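Local coordinates for protein phospholipase C-beta (PLC-beta) (Sepia officinalis, PDB 3QR0) that belongs to the beta class of phospholipase C, a multidomain protein that joins PH, EF-hand-like, TIM-barrel and C2 domains in one chain and binds calcium in its barrel, at residues F94-I99 and V123-S127; R259-L263 and V768-Y772; Y283-V287 and E300-F305; L329-N335 and G621-P626. All coordinates share one frame; numbering follows the deposited sequence.

Contact 1 (F94-I99 and V123-S127); sequences FGSSNI and VAENS
Phe94 lays one flank of its ring along the turning end of strand 118-124. Its CE2 lies 3.4 Å from Val123 O, while Ala124 O comes in at the ring edge, near the plane. With CG anti to the backbone nitrogen (chi1 -166°), the ring swings beside its own carbonyl and across to the other segment, where its CE2 also meets Glu125 CG at 3.6 Å. Glu125 touches the ring through CG, its CB rests near Gly95 CA, and its carboxylate plane is turned 38° from the ring.

Gly95, with a positive phi, brings its CA to 3.4 Å from Glu125 O in a CA-H...O contact. Ser96 N reaches the same carbonyl through a weak hydrogen bond, giving Glu125 O two approaches from neighbouring residues. The loop then folds into a type I turn from Ser96 to Ile99, and Ser96 OG accepts from Asn98 N in an ST turn. This fold-back returns Ile99 to the contact: its CD1 packs at 3.3 Å against Asn126 CB, the two side chains side by side and pointing the same way.

Asn126 sends its amide elsewhere. Its chi1 of 61° sets CG between backbone nitrogen and carbonyl carbon; the residue is the N-cap of helix 127-141, its OD1 accepting from Val129 N. The contact thus ties the loop between helices 85-93 and 101-104 to the point in the PH domain where strand 118-124 gives way to helix 127-141, with strand 26-31 packing on Phe94 and Lys104 bonding to the carbonyls of Phe94 and Ser96.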
# COMPACT_ATOMS: atom_id res chain seq x y z
N PHE A 94 30.94 4.87 -23.71
CA PHE A 94 29.98 5.96 -23.49
C PHE A 94 30.39 6.84 -22.31
O PHE A 94 30.55 6.35 -21.19
CB PHE A 94 28.58 5.39 -23.26
CG PHE A 94 27.48 6.41 -23.35
CD1 PHE A 94 27.14 6.98 -24.57
CD2 PHE A 94 26.77 6.79 -22.22
CE1 PHE A 94 26.11 7.91 -24.66
CE2 PHE A 94 25.74 7.73 -22.30
CZ PHE A 94 25.41 8.29 -23.52
N GLY A 95 30.54 8.14 -22.55
CA GLY A 95 31.05 9.05 -21.53
C GLY A 95 32.54 8.83 -21.36
O GLY A 95 33.30 9.03 -22.30
N SER A 96 32.96 8.42 -20.17
CA SER A 96 34.38 8.13 -19.92
C SER A 96 34.64 6.63 -19.87
O SER A 96 34.01 5.93 -19.08
CB SER A 96 34.84 8.75 -18.60
OG SER A 96 36.22 8.51 -18.39
N SER A 97 35.56 6.16 -20.70
CA SER A 97 35.97 4.75 -20.69
C SER A 97 36.81 4.39 -19.46
O SER A 97 37.02 3.21 -19.18
CB SER A 97 36.72 4.37 -21.97
OG SER A 97 37.94 5.09 -22.11
N ASN A 98 37.28 5.40 -18.73
CA ASN A 98 38.04 5.18 -17.50
C ASN A 98 37.16 4.92 -16.29
O ASN A 98 37.65 4.56 -15.23
CB ASN A 98 38.97 6.37 -17.22
CG ASN A 98 40.09 6.47 -18.23
OD1 ASN A 98 40.58 5.46 -18.73
ND2 ASN A 98 40.52 7.70 -18.53
N ILE A 99 35.85 5.12 -16.45
CA ILE A 99 34.88 4.74 -15.43
C ILE A 99 34.39 3.34 -15.76
O ILE A 99 33.91 3.11 -16.87
CB ILE A 99 33.69 5.72 -15.39
CG1 ILE A 99 34.19 7.15 -15.18
CG2 ILE A 99 32.71 5.32 -14.29
CD1 ILE A 99 33.12 8.20 -15.36
N VAL A 123 22.82 3.05 -19.56
CA VAL A 123 24.21 3.36 -19.21
C VAL A 123 24.38 4.88 -19.21
O VAL A 123 24.14 5.52 -20.23
CB VAL A 123 25.21 2.73 -20.21
CG1 VAL A 123 26.66 2.97 -19.75
CG2 VAL A 123 24.93 1.24 -20.38
N ALA A 124 24.74 5.45 -18.06
CA ALA A 124 25.02 6.88 -17.95
C ALA A 124 26.42 7.19 -18.46
O ALA A 124 27.20 6.27 -18.70
CB ALA A 124 24.88 7.34 -16.50
N GLU A 125 26.74 8.47 -18.62
CA GLU A 125 28.08 8.89 -19.05
C GLU A 125 29.12 8.74 -17.94
O GLU A 125 30.31 8.66 -18.21
CB GLU A 125 28.08 10.35 -19.50
CG GLU A 125 27.40 10.62 -20.83
CD GLU A 125 27.15 12.09 -21.05
OE1 GLU A 125 26.47 12.71 -20.20
OE2 GLU A 125 27.63 12.64 -22.07
N ASN A 126 28.66 8.74 -16.69
CA ASN A 126 29.55 8.59 -15.54
C ASN A 126 28.79 8.10 -14.31
O ASN A 126 27.56 7.94 -14.35
CB ASN A 126 30.31 9.90 -15.25
CG ASN A 126 29.38 11.05 -14.91
OD1 ASN A 126 28.57 10.97 -13.99
ND2 ASN A 126 29.51 12.14 -15.65
N SER A 127 29.51 7.86 -13.22
CA SER A 127 28.93 7.28 -12.02
C SER A 127 28.07 8.27 -11.24
O SER A 127 27.08 7.88 -10.63
CB SER A 127 30.03 6.69 -11.12
OG SER A 127 30.84 7.70 -10.56

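Contact 2 (R259-L263 and V768-Y772); sequences RHPSL and VAKDY
The imidazole of His260 turns one face to strand 761-771, with Ala769 O 3.5 Å above the ring plane and over its centre. Ala769 CB closes on the same ring at 3.8 Å from His260 CD2. Pro261 fills in next to it: its CD sits 3.3 Å from Ala769 O, and its CG rests on Lys770 CB. Ser262 OG adds a direct hydrogen bond, donating to Asp771 OD2 at 2.8 Å from above the carboxylate plane. This is the tight part. The in-plane bond from Ser262 N to ND1, at 163°, fixes the rotation of the histidine ring within the type I turn from His260 to Leu263.

The other side is looser and wetter. A water lies 2.9 Å from His260 NE2 and gives only a weak bond to Lys770 O, and the lysine chain extends away from the loop.

The EF-hand-like region thus meets the C-terminal end of strand 761-771 of the C2 sandwich through one hydroxyl-carboxylate bond and van der Waals contacts of His260 and Pro261 with the Ala769 carbonyl and Lys770 CB. With 215 Å² buried in all, such chemistry is consistent with a modest surface contact.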
# COMPACT_ATOMS: atom_id res chain seq x y z
N ARG A 259 -15.91 17.75 8.47
CA ARG A 259 -15.10 17.55 9.66
C ARG A 259 -15.76 16.55 10.58
O ARG A 259 -16.96 16.65 10.84
CB ARG A 259 -14.94 18.89 10.40
CG ARG A 259 -14.10 18.80 11.66
CD ARG A 259 -14.18 20.06 12.49
NE ARG A 259 -13.41 19.92 13.72
CZ ARG A 259 -12.14 20.30 13.89
NH1 ARG A 259 -11.46 20.89 12.91
NH2 ARG A 259 -11.56 20.11 15.07
N HIS A 260 -14.98 15.60 11.10
CA HIS A 260 -15.49 14.64 12.08
C HIS A 260 -15.89 15.42 13.34
O HIS A 260 -15.08 16.15 13.90
CB HIS A 260 -14.42 13.60 12.44
CG HIS A 260 -14.97 12.38 13.10
ND1 HIS A 260 -15.54 12.40 14.35
CD2 HIS A 260 -15.02 11.09 12.69
CE1 HIS A 260 -15.93 11.18 14.68
NE2 HIS A 260 -15.63 10.37 13.68
N PRO A 261 -17.16 15.27 13.78
CA PRO A 261 -17.65 16.08 14.90
C PRO A 261 -16.85 15.95 16.21
O PRO A 261 -16.91 16.85 17.04
CB PRO A 261 -19.10 15.61 15.09
CG PRO A 261 -19.23 14.35 14.32
CD PRO A 261 -18.17 14.33 13.27
N SER A 262 -16.12 14.85 16.38
CA SER A 262 -15.30 14.64 17.58
C SER A 262 -13.82 14.96 17.39
O SER A 262 -13.00 14.68 18.28
CB SER A 262 -15.47 13.19 18.06
OG SER A 262 -16.84 12.90 18.32
N LEU A 263 -13.45 15.54 16.25
CA LEU A 263 -12.06 15.90 16.00
C LEU A 263 -11.66 17.03 16.96
O LEU A 263 -12.39 18.01 17.10
CB LEU A 263 -11.86 16.33 14.55
CG LEU A 263 -10.42 16.38 14.03
CD1 LEU A 263 -9.81 14.98 13.93
CD2 LEU A 263 -10.37 17.09 12.69
N VAL A 768 -20.57 9.93 6.10
CA VAL A 768 -20.89 10.32 7.47
C VAL A 768 -20.02 9.48 8.39
O VAL A 768 -19.94 8.26 8.24
CB VAL A 768 -22.36 10.09 7.80
CG1 VAL A 768 -22.61 10.21 9.29
CG2 VAL A 768 -23.24 11.07 7.02
N ALA A 769 -19.34 10.15 9.32
CA ALA A 769 -18.57 9.47 10.36
C ALA A 769 -18.74 10.24 11.65
O ALA A 769 -18.39 11.41 11.74
CB ALA A 769 -17.10 9.39 9.99
N LYS A 770 -19.31 9.58 12.65
CA LYS A 770 -19.63 10.22 13.91
C LYS A 770 -19.75 9.17 15.00
O LYS A 770 -19.77 7.97 14.73
CB LYS A 770 -20.94 10.99 13.80
CG LYS A 770 -22.13 10.15 13.37
CD LYS A 770 -23.40 10.97 13.32
CE LYS A 770 -24.57 10.15 12.81
NZ LYS A 770 -25.72 11.03 12.44
N ASP A 771 -19.83 9.65 16.24
CA ASP A 771 -20.00 8.78 17.38
C ASP A 771 -21.39 8.15 17.33
O ASP A 771 -22.36 8.79 16.91
CB ASP A 771 -19.79 9.54 18.68
CG ASP A 771 -18.37 10.08 18.82
OD1 ASP A 771 -17.50 9.68 18.02
OD2 ASP A 771 -18.13 10.90 19.73
N TYR A 772 -21.45 6.88 17.73
CA TYR A 772 -22.69 6.11 17.73
C TYR A 772 -23.67 6.67 18.77
O TYR A 772 -23.38 6.63 19.97
CB TYR A 772 -22.40 4.64 18.01
CG TYR A 772 -23.63 3.79 18.22
CD1 TYR A 772 -24.52 3.55 17.18
CD2 TYR A 772 -23.90 3.21 19.46
CE1 TYR A 772 -25.65 2.77 17.36
CE2 TYR A 772 -25.03 2.43 19.66
CZ TYR A 772 -25.90 2.21 18.61
OH TYR A 772 -27.01 1.44 18.80
O HOH W 1 -16.31 7.71 14.52

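Contact 3 (Y283-V287 and E300-F305); sequences YESAV and EGLLYF
Gly301 lies at the closest backbone approach of two steeply crossed helices of the EF-hand-like region, its CA 5.3 Å from Tyr283 CA. The axes of 283-287 and 300-305 approach to 8.7 Å, at 111° between their directions, with no hydrogen bond between the two segments. Glu284 OE2 lies 3.6 Å from Gly301 CA. That carboxylate oxygen has a firmer partner in Thr298 OG1, which also takes the hydrogen bond of Gly301 N, so the threonine links the glutamate to the start of the second helix.

On one side of the glycine an aromatic cluster forms. Tyr283, with CG anti to its carbonyl carbon (chi1 -49°), reaches between Tyr304 and Phe305. Against Tyr304 it is rim to rim, CD1 to CD2 at 3.5 Å, with the planes at 43° and neither ring over the other. Against Phe305 the contact differs: the phenylalanine CB sits over the Tyr283 face, off-centre, in a CH-pi contact, while its own ring lies obliquely to that of Tyr283. The Tyr304 face is used as well, by Ala286 CB, 4.2 Å from the ring centroid.

On the other side Val287 spreads its two methyls over the start of the second helix. CG2 slides past Tyr304 CB, and CG1 takes the Glu300 methylene, whose carboxylate turns away.

Phe219 of helix 215-225 meets Tyr304 edge-to-face and Phe250 of helix 247-257 does the same to Phe305, carrying the cluster into the surrounding helices. At the far end of Tyr283, the OH lies at the Phe305 ring edge, in its plane, 3.5 Å from Phe305 CD1.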
# COMPACT_ATOMS: atom_id res chain seq x y z
N TYR A 283 -10.03 29.68 -5.25
CA TYR A 283 -10.77 28.80 -6.15
C TYR A 283 -11.47 29.61 -7.23
O TYR A 283 -11.47 29.23 -8.40
CB TYR A 283 -11.76 27.92 -5.38
CG TYR A 283 -11.18 27.22 -4.15
CD1 TYR A 283 -9.91 26.65 -4.19
CD2 TYR A 283 -11.90 27.13 -2.97
CE1 TYR A 283 -9.37 26.01 -3.08
CE2 TYR A 283 -11.37 26.49 -1.85
CZ TYR A 283 -10.10 25.93 -1.91
OH TYR A 283 -9.56 25.30 -0.81
N GLU A 284 -12.06 30.73 -6.83
CA GLU A 284 -12.74 31.62 -7.78
C GLU A 284 -11.78 32.30 -8.75
O GLU A 284 -12.15 32.54 -9.89
CB GLU A 284 -13.58 32.66 -7.03
CG GLU A 284 -14.84 32.09 -6.44
CD GLU A 284 -15.78 31.55 -7.51
OE1 GLU A 284 -16.00 32.25 -8.52
OE2 GLU A 284 -16.30 30.42 -7.33
N SER A 285 -10.57 32.60 -8.29
CA SER A 285 -9.51 33.09 -9.18
C SER A 285 -9.23 32.09 -10.30
O SER A 285 -9.17 32.46 -11.48
CB SER A 285 -8.22 33.36 -8.40
OG SER A 285 -8.38 34.47 -7.53
N ALA A 286 -9.06 30.82 -9.91
CA ALA A 286 -8.78 29.74 -10.86
C ALA A 286 -9.92 29.49 -11.86
O ALA A 286 -9.67 29.21 -13.03
CB ALA A 286 -8.47 28.44 -10.10
N VAL A 287 -11.16 29.61 -11.40
CA VAL A 287 -12.32 29.27 -12.23
C VAL A 287 -12.97 30.47 -12.95
O VAL A 287 -13.42 30.32 -14.08
CB VAL A 287 -13.37 28.52 -11.40
CG1 VAL A 287 -14.69 28.42 -12.15
CG2 VAL A 287 -12.85 27.13 -11.03
N GLU A 300 -18.77 26.04 -9.94
CA GLU A 300 -17.51 25.58 -10.52
C GLU A 300 -16.37 25.72 -9.51
O GLU A 300 -15.45 24.89 -9.49
CB GLU A 300 -17.19 26.36 -11.80
CG GLU A 300 -18.13 26.05 -12.99
CD GLU A 300 -19.50 26.72 -12.90
OE1 GLU A 300 -19.68 27.70 -12.14
OE2 GLU A 300 -20.42 26.25 -13.61
N GLY A 301 -16.42 26.77 -8.69
CA GLY A 301 -15.48 26.95 -7.58
C GLY A 301 -15.60 25.85 -6.54
O GLY A 301 -14.59 25.40 -6.00
N LEU A 302 -16.83 25.42 -6.26
CA LEU A 302 -17.07 24.31 -5.32
C LEU A 302 -16.47 23.00 -5.83
O LEU A 302 -15.80 22.29 -5.09
CB LEU A 302 -18.57 24.12 -5.07
CG LEU A 302 -18.97 22.97 -4.13
CD1 LEU A 302 -18.37 23.17 -2.74
CD2 LEU A 302 -20.48 22.84 -4.05
N LEU A 303 -16.73 22.69 -7.09
CA LEU A 303 -16.19 21.47 -7.70
C LEU A 303 -14.66 21.49 -7.67
O LEU A 303 -14.03 20.47 -7.39
CB LEU A 303 -16.70 21.31 -9.14
CG LEU A 303 -16.27 20.05 -9.90
CD1 LEU A 303 -16.41 18.80 -9.04
CD2 LEU A 303 -17.09 19.92 -11.18
N TYR A 304 -14.08 22.66 -7.94
CA TYR A 304 -12.62 22.82 -7.87
C TYR A 304 -12.12 22.47 -6.47
O TYR A 304 -11.20 21.68 -6.31
CB TYR A 304 -12.23 24.26 -8.25
CG TYR A 304 -10.74 24.51 -8.34
CD1 TYR A 304 -10.08 24.47 -9.56
CD2 TYR A 304 -10.00 24.80 -7.20
CE1 TYR A 304 -8.70 24.71 -9.64
CE2 TYR A 304 -8.63 25.04 -7.27
CZ TYR A 304 -7.99 24.99 -8.49
OH TYR A 304 -6.64 25.23 -8.55
N PHE A 305 -12.74 23.06 -5.44
CA PHE A 305 -12.38 22.74 -4.06
C PHE A 305 -12.48 21.25 -3.77
O PHE A 305 -11.58 20.66 -3.18
CB PHE A 305 -13.28 23.46 -3.05
CG PHE A 305 -13.25 22.84 -1.68
CD1 PHE A 305 -12.15 23.02 -0.85
CD2 PHE A 305 -14.28 22.02 -1.24
CE1 PHE A 305 -12.09 22.43 0.39
CE2 PHE A 305 -14.23 21.43 0.01
CZ PHE A 305 -13.14 21.63 0.83

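Contact 4 (L329-N335 and G621-P626); sequences LAAYYIN and GYLLKP
Tyr333 and Leu623 form the hydrogen-bonded pair of a two-stranded antiparallel sheet, Tyr333 N to Leu623 O at 2.7 Å and Leu623 N to Tyr333 O in return. Lys625 N to Ala331 O and Asn335 N to Gly621 O extend the pairing beyond the strands at either end. CA-H...O contacts accompany them, as from Ile334 CA to Gly621 O.

Three CH-pi contacts join the side chains. Lys625 crosses Tyr333 at about a right angle, CG centred over the ring 3.6 Å from its centroid. On the opposite face of the sheet Leu624 CD1 sits over the Tyr332 ring, and Ile334 CG2 over that of Tyr622, toward its rim. Ile334 and Tyr622 point the same way; CD1 of the isoleucine adds a touch at 3.5 Å to Tyr622 CE2. Leu329 CD2 and Tyr332 CB come to the edge of the Tyr622 ring.

Several polar ends bond beyond the pair. A bend at chi3 (-91°) carries Lys625 NZ toward Gly592 O and Asn564 O, and the hydroxyls of Tyr332, Tyr333 and Tyr622 bond to Asn324 O, Trp589 O and Pro411 O.

Aliphatic groups on tyrosine faces imply a buried seam between the X and Y regions of the TIM barrel, zipped by backbone hydrogen bonds along its length and lined by apolar groups, with these polar side-chain tips bonded to carbonyls around it.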
# COMPACT_ATOMS: atom_id res chain seq x y z
N LEU A 329 8.23 -3.35 21.04
CA LEU A 329 7.86 -4.00 19.76
C LEU A 329 6.49 -4.67 19.78
O LEU A 329 5.78 -4.69 18.77
CB LEU A 329 8.89 -5.07 19.36
CG LEU A 329 10.03 -4.69 18.41
CD1 LEU A 329 10.99 -5.87 18.24
CD2 LEU A 329 9.48 -4.26 17.06
N ALA A 330 6.13 -5.26 20.92
CA ALA A 330 4.85 -5.94 21.09
C ALA A 330 3.64 -5.01 20.89
O ALA A 330 2.53 -5.48 20.69
CB ALA A 330 4.79 -6.62 22.47
N ALA A 331 3.86 -3.70 20.94
CA ALA A 331 2.80 -2.71 20.82
C ALA A 331 2.36 -2.38 19.39
O ALA A 331 1.46 -1.57 19.20
CB ALA A 331 3.22 -1.42 21.54
N TYR A 332 2.97 -3.01 18.39
CA TYR A 332 2.76 -2.62 17.00
C TYR A 332 2.22 -3.74 16.14
O TYR A 332 2.51 -4.91 16.37
CB TYR A 332 4.07 -2.13 16.39
CG TYR A 332 4.63 -0.94 17.12
CD1 TYR A 332 4.35 0.35 16.70
CD2 TYR A 332 5.42 -1.11 18.25
CE1 TYR A 332 4.85 1.46 17.39
CE2 TYR A 332 5.93 -0.02 18.94
CZ TYR A 332 5.64 1.26 18.51
OH TYR A 332 6.14 2.32 19.21
N TYR A 333 1.44 -3.37 15.13
CA TYR A 333 1.17 -4.27 14.02
C TYR A 333 2.32 -4.07 13.05
O TYR A 333 2.66 -2.93 12.72
CB TYR A 333 -0.16 -3.93 13.35
CG TYR A 333 -1.37 -4.09 14.23
CD1 TYR A 333 -1.61 -5.29 14.91
CD2 TYR A 333 -2.29 -3.06 14.37
CE1 TYR A 333 -2.74 -5.44 15.72
CE2 TYR A 333 -3.42 -3.21 15.17
CZ TYR A 333 -3.64 -4.40 15.84
OH TYR A 333 -4.75 -4.54 16.64
N ILE A 334 2.93 -5.17 12.61
CA ILE A 334 4.15 -5.14 11.81
C ILE A 334 3.89 -5.88 10.49
O ILE A 334 3.51 -7.05 10.49
CB ILE A 334 5.33 -5.79 12.56
CG1 ILE A 334 5.51 -5.15 13.94
CG2 ILE A 334 6.62 -5.69 11.75
CD1 ILE A 334 6.65 -5.75 14.76
N ASN A 335 4.07 -5.18 9.38
CA ASN A 335 3.77 -5.69 8.04
C ASN A 335 4.62 -6.93 7.73
O ASN A 335 5.85 -6.86 7.77
CB ASN A 335 4.00 -4.56 7.03
CG ASN A 335 3.46 -4.87 5.64
OD1 ASN A 335 2.89 -5.93 5.38
ND2 ASN A 335 3.64 -3.92 4.74
N GLY A 621 5.90 0.28 7.70
CA GLY A 621 5.62 -1.11 8.02
C GLY A 621 5.26 -1.34 9.48
O GLY A 621 5.13 -2.48 9.90
N TYR A 622 5.11 -0.25 10.24
CA TYR A 622 4.72 -0.31 11.65
C TYR A 622 3.50 0.56 11.91
O TYR A 622 3.48 1.73 11.54
CB TYR A 622 5.86 0.17 12.54
CG TYR A 622 6.95 -0.86 12.70
CD1 TYR A 622 7.90 -1.05 11.69
CD2 TYR A 622 7.03 -1.65 13.84
CE1 TYR A 622 8.89 -2.01 11.83
CE2 TYR A 622 8.01 -2.60 13.98
CZ TYR A 622 8.94 -2.78 12.98
OH TYR A 622 9.91 -3.73 13.13
N LEU A 623 2.48 -0.02 12.56
CA LEU A 623 1.31 0.73 13.02
C LEU A 623 1.14 0.47 14.51
O LEU A 623 1.15 -0.68 14.95
CB LEU A 623 0.06 0.28 12.27
CG LEU A 623 0.02 0.54 10.77
CD1 LEU A 623 -1.13 -0.24 10.11
CD2 LEU A 623 -0.11 2.02 10.50
N LEU A 624 0.97 1.54 15.28
CA LEU A 624 0.79 1.43 16.72
C LEU A 624 -0.60 0.86 17.01
O LEU A 624 -1.59 1.37 16.48
CB LEU A 624 0.95 2.80 17.38
CG LEU A 624 0.92 2.83 18.91
CD1 LEU A 624 2.08 2.02 19.47
CD2 LEU A 624 0.96 4.27 19.43
N LYS A 625 -0.67 -0.18 17.83
CA LYS A 625 -1.97 -0.74 18.23
C LYS A 625 -2.79 0.28 19.04
O LYS A 625 -2.22 1.15 19.72
CB LYS A 625 -1.79 -2.04 19.03
CG LYS A 625 -1.21 -3.20 18.20
CD LYS A 625 -1.39 -4.56 18.89
CE LYS A 625 -0.21 -4.92 19.75
NZ LYS A 625 -0.43 -6.13 20.58
N PRO A 626 -4.12 0.19 18.97
CA PRO A 626 -4.94 1.10 19.78
C PRO A 626 -4.59 1.04 21.28
O PRO A 626 -4.23 -0.03 21.78
CB PRO A 626 -6.37 0.61 19.54
CG PRO A 626 -6.32 -0.04 18.19
CD PRO A 626 -4.94 -0.64 18.07

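Along the chain contact 1 closes first, within the PH domain, about 45 Å or more from each of the others between centres. Contact 2 then spans contacts 3 and 4, which follow one another. It joins residues 505 positions apart, from the EF-hand-like region to strand 761-771 of the C2 domain, and the loop it closes holds both contact 3, in the EF-hand-like helices, and contact 4, between the X and Y regions of the barrel. Contacts 2 and 4 have centres about 25 Å apart, contacts 3 and 4 about 41 Å. Contacts 1 and 3 are thus local to their domains, whereas 2 and 4 connect distant parts of the sequence.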